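Local coordinates for glycosyl hydrolase family 2, TIM barrel domain protein (Parabacteroides merdae ATCC 43184, PDB 6DXU), which probably hydrolyses beta-D-glucuronides, releasing glucuronic acid, as a gut-bacterial beta-glucuronidase of glycoside hydrolase family 2, at residues Phe448-Glu451 with Leu452-Ala456; Thr494-Lys497 with Ser498-Gln502; Val627-Ser630 with Tyr631-Lys635. One frame throughout, in Å; residues are numbered along the deposited sequence.

Contact 1. Residues Phe448-Glu451 with Leu452-Ala456; sequences FMKE and LHDMA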
loop_
_atom_site.group_PDB
_atom_site.type_symbol
_atom_site.label_atom_id
_atom_site.label_comp_id
_atom_site.label_asym_id
_atom_site.label_seq_id
_atom_site.Cartn_x
_atom_site.Cartn_y
_atom_site.Cartn_z
ATOM N N PHE D 448 23.784 12.721 -9.181
ATOM C CA PHE D 448 23.633 12.244 -7.811
ATOM C C PHE D 448 24.922 12.436 -7.028
ATOM O O PHE D 448 24.883 12.738 -5.831
ATOM C CB PHE D 448 23.201 10.779 -7.786
ATOM C CG PHE D 448 22.840 10.290 -6.410
ATOM C CD1 PHE D 448 21.786 10.865 -5.720
ATOM C CD2 PHE D 448 23.587 9.291 -5.788
ATOM C CE1 PHE D 448 21.452 10.436 -4.442
ATOM C CE2 PHE D 448 23.262 8.853 -4.506
ATOM C CZ PHE D 448 22.200 9.422 -3.836
ATOM N N MET D 449 26.079 12.248 -7.680
ATOM C CA MET D 449 27.351 12.521 -7.004
ATOM C C MET D 449 27.421 13.975 -6.557
ATOM O O MET D 449 27.889 14.272 -5.449
ATOM C CB MET D 449 28.529 12.189 -7.924
ATOM C CG MET D 449 29.904 12.300 -7.270
ATOM S SD MET D 449 30.231 10.901 -6.181
ATOM C CE MET D 449 30.547 9.602 -7.392
ATOM N N LYS D 450 26.950 14.901 -7.400
ATOM C CA LYS D 450 26.992 16.311 -7.009
ATOM C C LYS D 450 26.022 16.587 -5.871
ATOM O O LYS D 450 26.325 17.371 -4.964
ATOM C CB LYS D 450 26.679 17.211 -8.211
ATOM C CG LYS D 450 26.839 18.723 -7.926
ATOM C CD LYS D 450 28.233 19.011 -7.364
ATOM C CE LYS D 450 28.648 20.482 -7.569
ATOM N NZ LYS D 450 27.766 21.440 -6.813
ATOM N N GLU D 451 24.859 15.927 -5.883
ATOM C CA GLU D 451 23.932 16.093 -4.771
ATOM C C GLU D 451 24.583 15.662 -3.460
ATOM O O GLU D 451 24.470 16.355 -2.447
ATOM C CB GLU D 451 22.647 15.306 -5.018
ATOM C CG GLU D 451 21.627 15.497 -3.908
ATOM C CD GLU D 451 20.357 14.671 -4.100
ATOM O OE1 GLU D 451 19.552 14.620 -3.152
ATOM O OE2 GLU D 451 20.151 14.106 -5.191
ATOM N N LEU D 452 25.276 14.514 -3.462
ATOM C CA LEU D 452 25.969 14.044 -2.257
ATOM C C LEU D 452 27.088 14.998 -1.832
ATOM O O LEU D 452 27.250 15.292 -0.644
ATOM C CB LEU D 452 26.547 12.642 -2.492
ATOM C CG LEU D 452 25.589 11.469 -2.731
ATOM C CD1 LEU D 452 26.382 10.199 -3.077
ATOM C CD2 LEU D 452 24.726 11.229 -1.505
ATOM N N HIS D 453 27.914 15.435 -2.785
ATOM C CA HIS D 453 28.945 16.432 -2.482
ATOM C C HIS D 453 28.330 17.674 -1.852
ATOM O O HIS D 453 28.848 18.211 -0.861
ATOM C CB HIS D 453 29.700 16.801 -3.766
ATOM C CG HIS D 453 30.622 17.978 -3.618
ATOM N ND1 HIS D 453 31.924 17.853 -3.180
ATOM C CD2 HIS D 453 30.437 19.300 -3.866
ATOM C CE1 HIS D 453 32.499 19.044 -3.152
ATOM N NE2 HIS D 453 31.618 19.942 -3.564
ATOM N N ASP D 454 27.234 18.163 -2.436
ATOM C CA ASP D 454 26.600 19.359 -1.900
ATOM C C ASP D 454 26.077 19.110 -0.495
ATOM O O ASP D 454 26.165 19.983 0.372
ATOM C CB ASP D 454 25.459 19.812 -2.816
ATOM C CG ASP D 454 25.955 20.360 -4.144
ATOM O OD1 ASP D 454 27.155 20.697 -4.236
ATOM O OD2 ASP D 454 25.139 20.460 -5.086
ATOM N N MET D 455 25.523 17.921 -0.251
ATOM C CA MET D 455 25.021 17.612 1.085
ATOM C C MET D 455 26.152 17.565 2.107
ATOM O O MET D 455 26.005 18.072 3.225
ATOM C CB MET D 455 24.254 16.282 1.071
ATOM C CG MET D 455 23.641 15.899 2.424
ATOM S SD MET D 455 22.824 14.269 2.387
ATOM C CE MET D 455 22.492 14.177 0.646
ATOM N N ALA D 456 27.283 16.944 1.754
ATOM C CA ALA D 456 28.417 16.898 2.681
ATOM C C ALA D 456 28.866 18.298 3.075
ATOM O O ALA D 456 29.112 18.571 4.257
ATOM C CB ALA D 456 29.582 16.127 2.065
#
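On helix 442-459 of the TIM barrel, K450 and D454 meet one turn apart in a salt bridge, an i to i+4 pair of the classical helical kind. The lysine chain, bent at chi2 and again at chi4 (64°), curls over the carboxylate and brings NZ to 2.8 Å from OD1 of D454, OD1 accepting through its syn lone pair. Both groups also reach a second subunit of the assembly: NZ donates to the carbonyl of L262 there, and OD2 of D454 accepts from the backbone N of D264, so the pair sits where this barrel helix meets residues 262-264 of that subunit.

The helix links strands 422-429 and 464-468 in one of the beta-alpha-beta crossovers from which the barrel is built, and another of its sides carries an apolar i to i+4 pair. There CG of L452 sits over one face of the F448 ring in a CH-pi contact, 4.2 Å from the centroid and shifted toward the rim. Both leucine methyls stay on that same face, CD1 3.7 Å from CE2 of F448 and CD2 3.9 Å from CZ. With CG of F448 anti to the backbone N (chi1 -172°), the phenyl reaches forward along the helix to meet it. The i to i+4 backbone bonds run on regularly, H453 N to M449 O at 2.9 Å among them, while E451 turns to a salt bridge with R406 on helix 399-416.

Contact 2. Residues Thr494-Lys497 with Ser498-Gln502; sequences TDYK and SISEQ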
loop_
_atom_site.group_PDB
_atom_site.type_symbol
_atom_site.label_atom_id
_atom_site.label_comp_id
_atom_site.label_asym_id
_atom_site.label_seq_id
_atom_site.Cartn_x
_atom_site.Cartn_y
_atom_site.Cartn_z
ATOM N N THR D 494 58.168 -0.117 -11.185
ATOM C CA THR D 494 59.082 1.009 -11.374
ATOM C C THR D 494 58.435 2.181 -12.110
ATOM O O THR D 494 59.035 3.258 -12.158
ATOM C CB THR D 494 60.341 0.555 -12.128
ATOM O OG1 THR D 494 59.950 -0.158 -13.305
ATOM C CG2 THR D 494 61.190 -0.349 -11.258
ATOM N N ASP D 495 57.235 2.005 -12.665
ATOM C CA ASP D 495 56.475 3.107 -13.252
ATOM C C ASP D 495 55.648 3.897 -12.236
ATOM O O ASP D 495 54.982 4.860 -12.633
ATOM C CB ASP D 495 55.555 2.589 -14.356
ATOM C CG ASP D 495 56.297 2.318 -15.654
ATOM O OD1 ASP D 495 57.467 2.731 -15.767
ATOM O OD2 ASP D 495 55.700 1.713 -16.567
ATOM N N TYR D 496 55.689 3.537 -10.951
ATOM C CA TYR D 496 54.805 4.154 -9.962
ATOM C C TYR D 496 54.946 5.679 -9.946
ATOM O O TYR D 496 53.949 6.409 -10.018
ATOM C CB TYR D 496 55.097 3.571 -8.576
ATOM C CG TYR D 496 54.637 4.458 -7.433
ATOM C CD1 TYR D 496 55.562 5.116 -6.617
ATOM C CD2 TYR D 496 53.285 4.660 -7.190
ATOM C CE1 TYR D 496 55.144 5.935 -5.572
ATOM C CE2 TYR D 496 52.859 5.479 -6.165
ATOM C CZ TYR D 496 53.790 6.112 -5.361
ATOM O OH TYR D 496 53.358 6.925 -4.336
ATOM N N LYS D 497 56.179 6.181 -9.852
ATOM C CA LYS D 497 56.378 7.622 -9.712
ATOM C C LYS D 497 55.896 8.374 -10.949
ATOM O O LYS D 497 55.201 9.396 -10.837
ATOM C CB LYS D 497 57.851 7.925 -9.442
ATOM C CG LYS D 497 58.153 9.409 -9.265
ATOM C CD LYS D 497 59.580 9.595 -8.802
ATOM C CE LYS D 497 59.985 11.052 -8.785
ATOM N NZ LYS D 497 61.349 11.178 -8.177
ATOM N N SER D 498 56.248 7.887 -12.142
ATOM C CA SER D 498 55.848 8.600 -13.354
ATOM C C SER D 498 54.331 8.583 -13.535
ATOM O O SER D 498 53.739 9.586 -13.961
ATOM C CB SER D 498 56.551 8.015 -14.578
ATOM O OG SER D 498 56.113 6.701 -14.850
ATOM N N ILE D 499 53.681 7.450 -13.247
ATOM C CA ILE D 499 52.224 7.416 -13.339
ATOM C C ILE D 499 51.613 8.407 -12.357
ATOM O O ILE D 499 50.661 9.125 -12.688
ATOM C CB ILE D 499 51.688 5.988 -13.114
ATOM C CG1 ILE D 499 52.163 5.059 -14.231
ATOM C CG2 ILE D 499 50.148 6.000 -13.076
ATOM C CD1 ILE D 499 51.887 3.584 -13.959
ATOM N N SER D 500 52.154 8.461 -11.134
ATOM C CA SER D 500 51.654 9.399 -10.130
ATOM C C SER D 500 51.832 10.851 -10.578
ATOM O O SER D 500 50.934 11.682 -10.389
ATOM C CB SER D 500 52.362 9.161 -8.793
ATOM O OG SER D 500 52.132 7.850 -8.283
ATOM N N GLU D 501 52.985 11.174 -11.178
ATOM C CA GLU D 501 53.213 12.531 -11.679
ATOM C C GLU D 501 52.188 12.906 -12.740
ATOM O O GLU D 501 51.662 14.029 -12.749
ATOM C CB GLU D 501 54.630 12.649 -12.242
ATOM C CG GLU D 501 55.715 12.720 -11.175
ATOM C CD GLU D 501 57.111 12.551 -11.754
ATOM O OE1 GLU D 501 57.233 12.074 -12.904
ATOM O OE2 GLU D 501 58.090 12.863 -11.046
ATOM N N GLN D 502 51.908 11.988 -13.660
ATOM C CA GLN D 502 50.909 12.255 -14.688
ATOM C C GLN D 502 49.518 12.400 -14.084
ATOM O O GLN D 502 48.731 13.249 -14.520
ATOM C CB GLN D 502 50.923 11.146 -15.737
ATOM C CG GLN D 502 52.224 11.054 -16.512
HETATM O O HOH W 1 58.412 6.079 -12.751
HETATM O O HOH W 2 58.733 5.448 -15.500
HETATM O O HOH W 3 51.199 7.963 -5.704
#
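S500 grips the carbonyl of Y496 twice, in the first turn of helix 496-504. Its backbone N makes the ordinary helical bond to Y496 O, and its OG, lying beside its own backbone N (chi1 -61°), folds back to the same oxygen at 2.9 Å from 40° above the carbonyl plane. That hydroxyl also lies 3.3 Å from CE2 of the Y496 ring. A water donates to S500 OG at 2.7 Å and hydrogen-bonds Y496 OH, closing a small ring between tyrosine and serine.

One residue earlier, D495 O receives I499 N at 3.0 Å almost along the C=O axis, and CD1 of I499 rests 3.8 Å from CB of D495. S498 OG stands 3.1 Å from D495 O, though its one proton may go to a different acceptor. Two waters brace this start: one bridges T494 O and S498 N, the other links OD1 of D495 with S498 OG.

K497 and E501 approach obliquely without a salt bridge, CE of the lysine coming 3.5 Å from OE2 of the glutamate. The extended lysine chain carries NZ on to T581 OG1. Farther out, D495 OD2 accepts from the backbone N of G538, and Y496 OH pairs with Q579 while its ring meets H575. Y496 and K497 thus lay this short helix of the TIM barrel region against helix 565-579, and S500 and E501 turn to the adjoining loop at M582 and W584.

Contact 3. Residues Val627-Ser630 with Tyr631-Lys635; sequences VFQS and YWTEK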
loop_
_atom_site.group_PDB
_atom_site.type_symbol
_atom_site.label_atom_id
_atom_site.label_comp_id
_atom_site.label_asym_id
_atom_site.label_seq_id
_atom_site.Cartn_x
_atom_site.Cartn_y
_atom_site.Cartn_z
ATOM N N VAL D 627 58.646 -3.992 6.166
ATOM C CA VAL D 627 59.094 -3.037 5.161
ATOM C C VAL D 627 58.550 -1.651 5.492
ATOM O O VAL D 627 59.304 -0.681 5.622
ATOM C CB VAL D 627 58.673 -3.492 3.754
ATOM C CG1 VAL D 627 59.242 -2.525 2.700
ATOM C CG2 VAL D 627 59.087 -4.934 3.485
ATOM N N PHE D 628 57.226 -1.552 5.669
ATOM C CA PHE D 628 56.613 -0.292 6.088
ATOM C C PHE D 628 57.235 0.218 7.382
ATOM O O PHE D 628 57.609 1.389 7.485
ATOM C CB PHE D 628 55.103 -0.477 6.264
ATOM C CG PHE D 628 54.319 -0.430 4.977
ATOM C CD1 PHE D 628 54.086 0.780 4.334
ATOM C CD2 PHE D 628 53.794 -1.584 4.421
ATOM C CE1 PHE D 628 53.356 0.824 3.151
ATOM C CE2 PHE D 628 53.066 -1.542 3.243
ATOM C CZ PHE D 628 52.847 -0.340 2.607
ATOM N N GLN D 629 57.364 -0.654 8.383
ATOM C CA GLN D 629 57.858 -0.205 9.679
ATOM C C GLN D 629 59.268 0.360 9.563
ATOM O O GLN D 629 59.604 1.352 10.226
ATOM C CB GLN D 629 57.820 -1.357 10.681
ATOM C CG GLN D 629 58.087 -0.960 12.112
ATOM C CD GLN D 629 57.968 -2.138 13.050
ATOM O OE1 GLN D 629 58.644 -3.150 12.872
ATOM N NE2 GLN D 629 57.105 -2.019 14.050
ATOM N N SER D 630 60.092 -0.228 8.687
ATOM C CA SER D 630 61.482 0.214 8.560
ATOM C C SER D 630 61.589 1.596 7.927
ATOM O O SER D 630 62.554 2.335 8.193
ATOM C CB SER D 630 62.280 -0.800 7.736
ATOM O OG SER D 630 61.893 -0.783 6.371
ATOM N N TYR D 631 60.617 1.958 7.094
ATOM C CA TYR D 631 60.579 3.254 6.434
ATOM C C TYR D 631 59.842 4.315 7.234
ATOM O O TYR D 631 60.131 5.502 7.067
ATOM C CB TYR D 631 59.903 3.129 5.072
ATOM C CG TYR D 631 60.798 2.756 3.913
ATOM C CD1 TYR D 631 60.912 1.435 3.501
ATOM C CD2 TYR D 631 61.471 3.731 3.189
ATOM C CE1 TYR D 631 61.683 1.089 2.415
ATOM C CE2 TYR D 631 62.257 3.401 2.114
ATOM C CZ TYR D 631 62.358 2.072 1.729
ATOM O OH TYR D 631 63.131 1.728 0.652
ATOM N N TRP D 632 58.895 3.924 8.088
ATOM C CA TRP D 632 57.897 4.848 8.610
ATOM C C TRP D 632 58.007 5.129 10.106
ATOM O O TRP D 632 57.240 5.950 10.620
ATOM C CB TRP D 632 56.486 4.312 8.295
ATOM C CG TRP D 632 56.042 4.537 6.868
ATOM C CD1 TRP D 632 56.763 5.120 5.859
ATOM C CD2 TRP D 632 54.766 4.193 6.297
ATOM N NE1 TRP D 632 56.011 5.167 4.705
ATOM C CE2 TRP D 632 54.785 4.602 4.945
ATOM C CE3 TRP D 632 53.613 3.585 6.801
ATOM C CZ2 TRP D 632 53.683 4.429 4.085
ATOM C CZ3 TRP D 632 52.518 3.409 5.946
ATOM C CH2 TRP D 632 52.567 3.824 4.604
ATOM N N THR D 633 58.924 4.486 10.825
ATOM C CA THR D 633 59.005 4.658 12.270
ATOM C C THR D 633 60.427 5.021 12.674
ATOM O O THR D 633 61.388 4.760 11.944
ATOM C CB THR D 633 58.577 3.398 13.031
ATOM O OG1 THR D 633 59.485 2.328 12.733
ATOM C CG2 THR D 633 57.149 2.981 12.633
ATOM N N GLU D 634 60.544 5.625 13.861
ATOM C CA GLU D 634 61.855 5.946 14.415
ATOM C C GLU D 634 62.303 5.007 15.530
ATOM O O GLU D 634 63.503 4.960 15.828
ATOM C CB GLU D 634 61.881 7.392 14.923
ATOM C CG GLU D 634 61.482 8.392 13.848
ATOM C CD GLU D 634 62.634 8.707 12.910
ATOM O OE1 GLU D 634 62.418 9.484 11.952
ATOM O OE2 GLU D 634 63.754 8.175 13.126
ATOM N N LYS D 635 61.383 4.302 16.181
ATOM C CA LYS D 635 61.759 3.353 17.224
ATOM C C LYS D 635 62.643 2.264 16.633
ATOM O O LYS D 635 62.203 1.561 15.709
ATOM C CB LYS D 635 60.513 2.744 17.850
ATOM C CG LYS D 635 60.790 1.797 18.981
ATOM C CD LYS D 635 59.499 1.204 19.513
ATOM C CE LYS D 635 59.779 0.099 20.515
ATOM N NZ LYS D 635 60.556 -1.001 19.886
#
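F628 and W632 pack side by side in the last turn of helix 623-632, both side chains pointing the same way. Each CG lies anti to its carbonyl carbon (chi1 -81° and -78°), a shared choice that swings the two to one side of the helix. The rings are nevertheless oblique, planes at 57°. CD1 of F628 sits over one face of the indole, toward its rim, and is 3.4 Å from CH2 of W632. With the indole cut back to an alanine, F628 is likely to lose its cover over CD1 and CE1, a gap opening beside them.

V627 and F628 pack on I572 of helix 565-579, while V627 and S630 touch Y661 of strand 655-662, which places this helix between the two. It ends here, T633 being the first residue to leave helical torsions, and the polar side chains fold back onto its closing carbonyls. OG1 of T633, set between its own backbone N and carbonyl carbon, donates to Q629 O at 2.7 Å, while the backbone bonds to that oxygen from W632 and T633 are weak. S630 OG donates to V627 O at 2.7 Å. That oxygen accepts Y631 N too, at 3.3 Å, and lies in the plane of the Y631 ring at its edge, 3.4 Å from CD1. Beyond it the tyrosine hydroxyl pairs with D573 of helix 565-579, with R681 making a cation-pi contact to its ring.

Overall arrangement
Three helical turns, taken in order along the chain, illustrate how i to i+4 pairing is put to different uses. Contacts 1 and 2 both belong to the TIM barrel part of the chain, on helices 442-459 and 496-504, with centres about 31 Å apart; contact 3, on helix 623-632, lies about 38 Å from contact 1 between centres. Contacts 2 and 3 are closer, about 23 Å between centres and about 9 Å at their nearest atoms, without touching. Helix 565-579 is their shared neighbour, since side chains from both pack on it. Contact 1 instead touches a second subunit through K450 and D454, whereas contact 3 also reaches strand 655-662, so helix 623-632 lies between helix 565-579 and that strand.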